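PDB 7RJJ: OmpA family protein from Klebsiella pneumoniae subsp. pneumoniae, which probably holds the outer membrane to the cell wall, this chain being its OmpA-like peptidoglycan-binding domain, captured here with D-alanine in the binding pocket. Local coordinates for residues 4-8 / 117-121; 33-38 / 75-81; 47-51 / 63-68. The contacts are given in a common frame with arbitrary orientation. Residue numbers count along the deposited sequence, not the author numbering.

Contact 1. Residues 4-8 / 117-121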
# COMPACT_ATOMS: atom_id res chain seq x y z
N PRO A 4 -12.69 -10.45 16.61
CA PRO A 4 -12.04 -9.19 16.26
C PRO A 4 -10.70 -9.45 15.55
O PRO A 4 -9.66 -9.27 16.17
CB PRO A 4 -11.83 -8.52 17.63
CG PRO A 4 -11.51 -9.69 18.54
CD PRO A 4 -12.09 -10.92 17.87
N ASP A 5 -10.76 -9.87 14.29
CA ASP A 5 -9.53 -10.19 13.53
C ASP A 5 -9.10 -9.00 12.67
O ASP A 5 -9.96 -8.19 12.27
CB ASP A 5 -9.73 -11.42 12.62
CG ASP A 5 -9.91 -12.73 13.36
OD1 ASP A 5 -10.00 -12.71 14.61
OD2 ASP A 5 -9.94 -13.78 12.68
N VAL A 6 -7.79 -8.88 12.45
CA VAL A 6 -7.24 -7.88 11.50
C VAL A 6 -7.78 -8.26 10.12
O VAL A 6 -7.92 -9.46 9.87
CB VAL A 6 -5.70 -7.86 11.53
CG1 VAL A 6 -5.09 -7.11 10.36
CG2 VAL A 6 -5.19 -7.30 12.85
N ILE A 7 -8.14 -7.27 9.31
CA ILE A 7 -8.68 -7.56 7.94
C ILE A 7 -7.58 -7.19 6.95
O ILE A 7 -7.14 -6.05 6.97
CB ILE A 7 -9.98 -6.78 7.68
CG1 ILE A 7 -11.05 -7.07 8.73
CG2 ILE A 7 -10.49 -7.02 6.26
CD1 ILE A 7 -11.41 -8.54 8.87
N ARG A 8 -7.15 -8.14 6.11
CA ARG A 8 -6.10 -7.83 5.11
C ARG A 8 -6.79 -7.59 3.77
O ARG A 8 -7.58 -8.45 3.35
CB ARG A 8 -5.06 -8.95 5.07
CG ARG A 8 -4.25 -9.00 6.35
CD ARG A 8 -3.34 -10.18 6.54
NE ARG A 8 -2.65 -10.01 7.81
CZ ARG A 8 -3.17 -10.28 9.01
NH1 ARG A 8 -2.44 -10.06 10.10
NH2 ARG A 8 -4.40 -10.74 9.12
N VAL A 117 -6.96 -2.67 11.40
CA VAL A 117 -6.70 -3.15 12.79
C VAL A 117 -7.73 -2.54 13.72
O VAL A 117 -7.79 -1.33 13.89
CB VAL A 117 -5.25 -2.81 13.20
CG1 VAL A 117 -4.94 -3.33 14.59
CG2 VAL A 117 -4.25 -3.32 12.18
N PRO A 118 -8.62 -3.35 14.31
CA PRO A 118 -9.66 -2.82 15.20
C PRO A 118 -9.21 -2.45 16.62
O PRO A 118 -9.84 -1.57 17.21
CB PRO A 118 -10.67 -3.98 15.26
CG PRO A 118 -9.82 -5.22 15.06
CD PRO A 118 -8.72 -4.80 14.11
N GLN A 119 -8.12 -3.06 17.13
CA GLN A 119 -7.70 -2.82 18.54
C GLN A 119 -7.13 -1.41 18.75
O GLN A 119 -7.05 -0.99 19.92
CB GLN A 119 -6.64 -3.83 19.00
CG GLN A 119 -7.04 -5.29 18.85
CD GLN A 119 -6.91 -5.83 17.45
OE1 GLN A 119 -6.39 -5.17 16.54
NE2 GLN A 119 -7.33 -7.07 17.27
N VAL A 120 -6.76 -0.71 17.68
CA VAL A 120 -6.16 0.65 17.81
C VAL A 120 -7.21 1.69 17.38
O VAL A 120 -7.79 1.55 16.29
CB VAL A 120 -4.87 0.76 16.97
CG1 VAL A 120 -4.30 2.17 16.96
CG2 VAL A 120 -3.82 -0.24 17.43
N ASP A 121 -7.50 2.67 18.25
CA ASP A 121 -8.49 3.72 17.87
C ASP A 121 -7.74 4.62 16.88
O ASP A 121 -6.50 4.77 17.02
CB ASP A 121 -9.10 4.40 19.10
CG ASP A 121 -10.34 5.25 18.82
OD1 ASP A 121 -10.38 5.89 17.75
OD2 ASP A 121 -11.27 5.23 19.64
O HOH W 1 -7.08 -10.11 15.89
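Val6, its chi1 in the t well, directs CG2 at CG2 of Val117, also t, and the two methyls meet at 4.1 Å. The CA atoms of Val6 and Val117, 4.9 Å apart, are the nearest CA pair between the two segments. Beside them Pro118 points its CA-to-CB bond toward 4-8, and its CD lies 4.1 Å from Asp5 O and 4.3 Å from Val6 CA. This is an edge of the mixed sheet of the OmpA-like domain, at the surface: strand 7-8 runs antiparallel to strand 112-117, with Ile7 bonded to Leu116 through the backbone, and the chain turns a corner through Pro118, Gln119 and Val120. Gln119 folds back with chi1 m and chi2 p, which carries its amide to within 3.4 Å of Pro4 O, measured from NE2, at an angle too poor for a hydrogen bond. A water spans the gap instead, donating to Pro4 O at 2.7 Å and weakly accepting from Gln119 NE2 at 3.3 Å.

Contact 2. Residues 33-38 / 75-81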
# COMPACT_ATOMS: atom_id res chain seq x y z
N SER A 33 -10.29 -0.97 -2.54
CA SER A 33 -9.74 -0.88 -1.16
C SER A 33 -10.54 0.15 -0.36
O SER A 33 -10.82 -0.12 0.82
CB SER A 33 -8.29 -0.52 -1.17
OG SER A 33 -7.52 -1.55 -1.78
N LEU A 34 -10.86 1.27 -1.00
CA LEU A 34 -11.62 2.37 -0.36
C LEU A 34 -12.94 1.84 0.18
O LEU A 34 -13.28 2.12 1.33
CB LEU A 34 -11.82 3.50 -1.38
CG LEU A 34 -12.67 4.67 -0.88
CD1 LEU A 34 -12.06 5.30 0.36
CD2 LEU A 34 -12.86 5.71 -1.98
N MSE A 35 -13.67 1.08 -0.64
CA MSE A 35 -14.96 0.55 -0.23
C MSE A 35 -14.77 -0.34 1.00
O MSE A 35 -15.54 -0.24 1.98
CB MSE A 35 -15.65 -0.15 -1.40
CG MSE A 35 -16.62 0.75 -2.13
SE MSE A 35 -17.02 0.16 -3.95
CE MSE A 35 -15.66 -1.01 -4.73
N ASP A 36 -13.72 -1.18 0.99
CA ASP A 36 -13.43 -2.05 2.12
C ASP A 36 -13.14 -1.19 3.36
O ASP A 36 -13.57 -1.58 4.46
CB ASP A 36 -12.26 -3.00 1.83
CG ASP A 36 -12.55 -4.05 0.77
OD1 ASP A 36 -13.72 -4.38 0.58
OD2 ASP A 36 -11.59 -4.52 0.13
N ILE A 37 -12.43 -0.07 3.19
CA ILE A 37 -12.12 0.87 4.30
C ILE A 37 -13.42 1.52 4.81
O ILE A 37 -13.59 1.60 6.06
CB ILE A 37 -11.08 1.93 3.86
CG1 ILE A 37 -9.68 1.32 3.77
CG2 ILE A 37 -11.10 3.15 4.78
CD1 ILE A 37 -8.67 2.11 2.98
N LYS A 38 -14.31 1.91 3.89
CA LYS A 38 -15.56 2.62 4.27
C LYS A 38 -16.47 1.68 5.07
O LYS A 38 -17.22 2.20 5.90
CB LYS A 38 -16.26 3.16 3.02
CG LYS A 38 -15.51 4.28 2.31
CD LYS A 38 -15.47 5.56 3.10
CE LYS A 38 -14.60 6.62 2.47
NZ LYS A 38 -14.78 7.94 3.13
N MSE A 75 -6.38 7.88 -0.56
CA MSE A 75 -7.52 7.50 0.28
C MSE A 75 -8.03 8.71 1.06
O MSE A 75 -9.23 8.90 1.21
CB MSE A 75 -7.12 6.40 1.25
CG MSE A 75 -6.70 5.11 0.60
SE MSE A 75 -8.18 4.20 -0.30
CE MSE A 75 -7.17 2.89 -1.33
N ARG A 76 -7.12 9.56 1.52
CA ARG A 76 -7.52 10.72 2.35
C ARG A 76 -8.11 11.82 1.46
O ARG A 76 -9.19 12.29 1.78
CB ARG A 76 -6.29 11.27 3.09
CG ARG A 76 -6.50 12.57 3.85
CD ARG A 76 -5.15 13.16 4.18
NE ARG A 76 -4.41 13.57 3.00
CZ ARG A 76 -3.09 13.66 2.91
NH1 ARG A 76 -2.33 13.34 3.94
NH2 ARG A 76 -2.54 14.05 1.78
N ASP A 77 -7.44 12.16 0.38
CA ASP A 77 -7.85 13.31 -0.47
C ASP A 77 -8.96 12.91 -1.46
O ASP A 77 -9.92 13.69 -1.60
CB ASP A 77 -6.62 13.92 -1.15
CG ASP A 77 -5.60 14.49 -0.18
OD1 ASP A 77 -5.97 14.75 0.99
OD2 ASP A 77 -4.43 14.67 -0.58
N THR A 78 -8.82 11.77 -2.13
CA THR A 78 -9.85 11.33 -3.10
C THR A 78 -10.94 10.52 -2.40
O THR A 78 -12.10 10.61 -2.84
CB THR A 78 -9.19 10.54 -4.25
OG1 THR A 78 -8.25 11.42 -4.85
CG2 THR A 78 -10.18 10.05 -5.29
N GLY A 79 -10.60 9.79 -1.32
CA GLY A 79 -11.56 8.92 -0.61
C GLY A 79 -12.14 9.55 0.66
O GLY A 79 -13.01 8.86 1.31
N ASP A 80 -11.77 10.84 0.91
CA ASP A 80 -12.31 11.58 2.09
C ASP A 80 -12.19 10.76 3.38
O ASP A 80 -13.09 10.88 4.23
CB ASP A 80 -13.76 12.02 1.87
CG ASP A 80 -13.90 13.12 0.83
OD1 ASP A 80 -13.39 12.92 -0.30
OD2 ASP A 80 -14.48 14.17 1.17
N VAL A 81 -11.14 9.95 3.52
CA VAL A 81 -10.90 9.19 4.78
C VAL A 81 -10.10 10.11 5.71
O VAL A 81 -9.11 10.70 5.28
CB VAL A 81 -10.15 7.87 4.51
CG1 VAL A 81 -9.90 7.08 5.79
CG2 VAL A 81 -10.89 7.01 3.48
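Leu34, with chi1 t and chi2 p, packs both methyls on the turn after helix 57-77: CD1 and CD2 lie 3.8 and 3.7 Å from Gly79 CA, and CD1 is also 3.7 Å from Val81 CG2. Glycine suits this spot, since a CB at position 79 would come within 2.7 Å of Leu34 CD1. One turn along, Ile37 continues the apolar face, its CD1 3.9 Å from the selenium of Met75 (selenomethionine here) and its CG2 4.1 Å from Val81 CG2. The Met75 side chain bends in the m, m conformation, with SE 3.9 Å from Leu34 CB and CE 3.6 Å from Ser33 CB. Helices 27-38 and 57-77 are thus joined at their C-terminal ends on one face of the mixed sheet of this alpha/beta domain, where Ile37 and Val81 also touch Ile45 of strand 43-49. Asp80, at positive phi, turns the chain out of the helix, and Val81 N bonds back to Met75 O at 3.2 Å. At the solvent edge Lys38 passes its CE 3.9 Å from Val81 CG2, and its NZ donates a 2.7 Å hydrogen bond to Gly79 O.

Contact 3. Residues 47-51 / 63-68. With DAL (D-alanine), chain C.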
# COMPACT_ATOMS: atom_id res chain seq x y z
N VAL A 47 -1.00 0.97 6.17
CA VAL A 47 -0.66 1.00 4.72
C VAL A 47 0.83 0.65 4.59
O VAL A 47 1.66 1.45 5.04
CB VAL A 47 -1.00 2.37 4.10
CG1 VAL A 47 -0.85 2.32 2.59
CG2 VAL A 47 -2.39 2.83 4.47
N ALA A 48 1.13 -0.52 4.03
CA ALA A 48 2.52 -1.01 3.92
C ALA A 48 2.98 -1.03 2.47
O ALA A 48 2.29 -1.65 1.61
CB ALA A 48 2.62 -2.38 4.54
N GLY A 49 4.09 -0.33 2.20
CA GLY A 49 4.67 -0.30 0.85
C GLY A 49 5.75 -1.35 0.68
O GLY A 49 6.41 -1.75 1.68
N HIS A 50 5.96 -1.77 -0.57
CA HIS A 50 6.95 -2.81 -0.91
C HIS A 50 7.65 -2.44 -2.22
O HIS A 50 7.13 -1.57 -2.96
CB HIS A 50 6.25 -4.16 -1.07
CG HIS A 50 5.54 -4.65 0.15
ND1 HIS A 50 6.12 -5.55 1.01
CD2 HIS A 50 4.30 -4.40 0.62
CE1 HIS A 50 5.27 -5.83 1.98
NE2 HIS A 50 4.14 -5.13 1.78
N THR A 51 8.76 -3.10 -2.48
CA THR A 51 9.53 -2.86 -3.73
C THR A 51 10.00 -4.20 -4.29
O THR A 51 9.89 -5.21 -3.57
CB THR A 51 10.78 -2.01 -3.47
OG1 THR A 51 11.74 -2.80 -2.77
CG2 THR A 51 10.49 -0.76 -2.68
N LEU A 63 11.66 4.23 -0.83
CA LEU A 63 10.68 4.07 -1.93
C LEU A 63 9.42 3.36 -1.42
O LEU A 63 8.32 3.85 -1.75
CB LEU A 63 11.32 3.27 -3.06
CG LEU A 63 10.39 2.92 -4.22
CD1 LEU A 63 9.71 4.16 -4.77
CD2 LEU A 63 11.14 2.18 -5.32
N SER A 64 9.58 2.27 -0.68
CA SER A 64 8.42 1.51 -0.15
C SER A 64 7.55 2.43 0.71
O SER A 64 6.31 2.34 0.64
CB SER A 64 8.86 0.28 0.61
OG SER A 64 9.42 0.61 1.88
N LEU A 65 8.18 3.32 1.46
CA LEU A 65 7.42 4.22 2.36
C LEU A 65 6.72 5.30 1.51
O LEU A 65 5.56 5.61 1.82
CB LEU A 65 8.40 4.81 3.38
CG LEU A 65 7.78 5.42 4.63
CD1 LEU A 65 6.96 4.39 5.40
CD2 LEU A 65 8.89 5.99 5.49
N LYS A 66 7.38 5.80 0.46
CA LYS A 66 6.72 6.83 -0.40
C LYS A 66 5.50 6.21 -1.09
O LYS A 66 4.51 6.93 -1.31
CB LYS A 66 7.69 7.44 -1.42
CG LYS A 66 8.78 8.32 -0.82
CD LYS A 66 9.53 9.15 -1.84
CE LYS A 66 10.49 10.13 -1.21
NZ LYS A 66 11.19 10.95 -2.23
N ARG A 67 5.54 4.91 -1.38
CA ARG A 67 4.41 4.24 -2.06
C ARG A 67 3.23 4.16 -1.09
O ARG A 67 2.09 4.37 -1.53
CB ARG A 67 4.82 2.86 -2.56
CG ARG A 67 5.72 2.93 -3.79
CD ARG A 67 6.33 1.61 -4.20
NE ARG A 67 6.94 1.81 -5.51
CZ ARG A 67 7.77 0.98 -6.14
NH1 ARG A 67 8.14 -0.16 -5.57
NH2 ARG A 67 8.21 1.31 -7.34
N ALA A 68 3.52 3.83 0.16
CA ALA A 68 2.45 3.76 1.18
C ALA A 68 1.87 5.17 1.35
O ALA A 68 0.66 5.29 1.40
CB ALA A 68 3.01 3.22 2.48
N DAL C . 13.35 -1.74 -6.64
CA DAL C . 12.74 -0.96 -7.76
CB DAL C . 13.49 0.34 -7.94
C DAL C . 11.25 -0.72 -7.48
O DAL C . 10.63 0.14 -8.10
OXT DAL C . 10.63 -1.39 -6.65
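A strand can lie close against a helix where small residues face each other, as segment 47-51 illustrates. Val47 points toward helix 57-77, placing CG1 4.0 Å from Ala68 CB, while its carbonyl O is 3.4 Å from the same methyl. Ala48 turns its CB to the other side of the sheet. Gly49 and Ser64 form the nearest CA pair, 4.3 Å apart, and Gly49 CA makes a CA-H...O contact of 3.1 Å with Ser64 O, which also accepts from Ala68 N. A CB on residue 49 would collide with that carbonyl; without one, the axes of strand 47-49 and helix 63-68 approach to 6.2 Å, their N-to-C directions 143° apart. The CA-to-CB bond of His50 points away and its ring meets that of Tyr91, yet His50 O receives a 3.1 Å hydrogen bond from Arg67 NH1. Thr51 lays CG2 against Leu63 CG at 4.0 Å and brings CB within 3.2 Å of the D-alanine OXT. The extended Arg67 side chain grips the ligand carboxylate with two hydrogen bonds, NH1 to OXT at 3.0 Å and NH2 to O at 2.8 Å; Asp52, Asn60, Val54 and Gly18 supply further bonds. Strand 43-49 and helix 57-77 open a beta-alpha-beta unit completed by strand 86-90, and the pocket beyond strand 43-49 holds D-alanine, consistent with recognition of the peptidoglycan peptide by an OmpA-like domain.

The three contacts are nested along the chain: contact 3 lies inside the loop closed by contact 2, which itself lies inside the loop closed by contact 1. Only contact 3 reaches D-alanine. It shares helix 57-77 with contact 2, the ligand-binding part around the middle of the helix and the other contact at its far end, so their centres are about 17 Å apart and their nearest atoms about 6 Å apart. Contact 1, on the surface, and contact 3 both reach the same sheet, but their centres are about 20 Å apart and their nearest atoms about 8 Å. Contact 1 lies about 17 Å from contact 2, centre to centre, although strand 7-8 and helix 27-38 are consecutive elements.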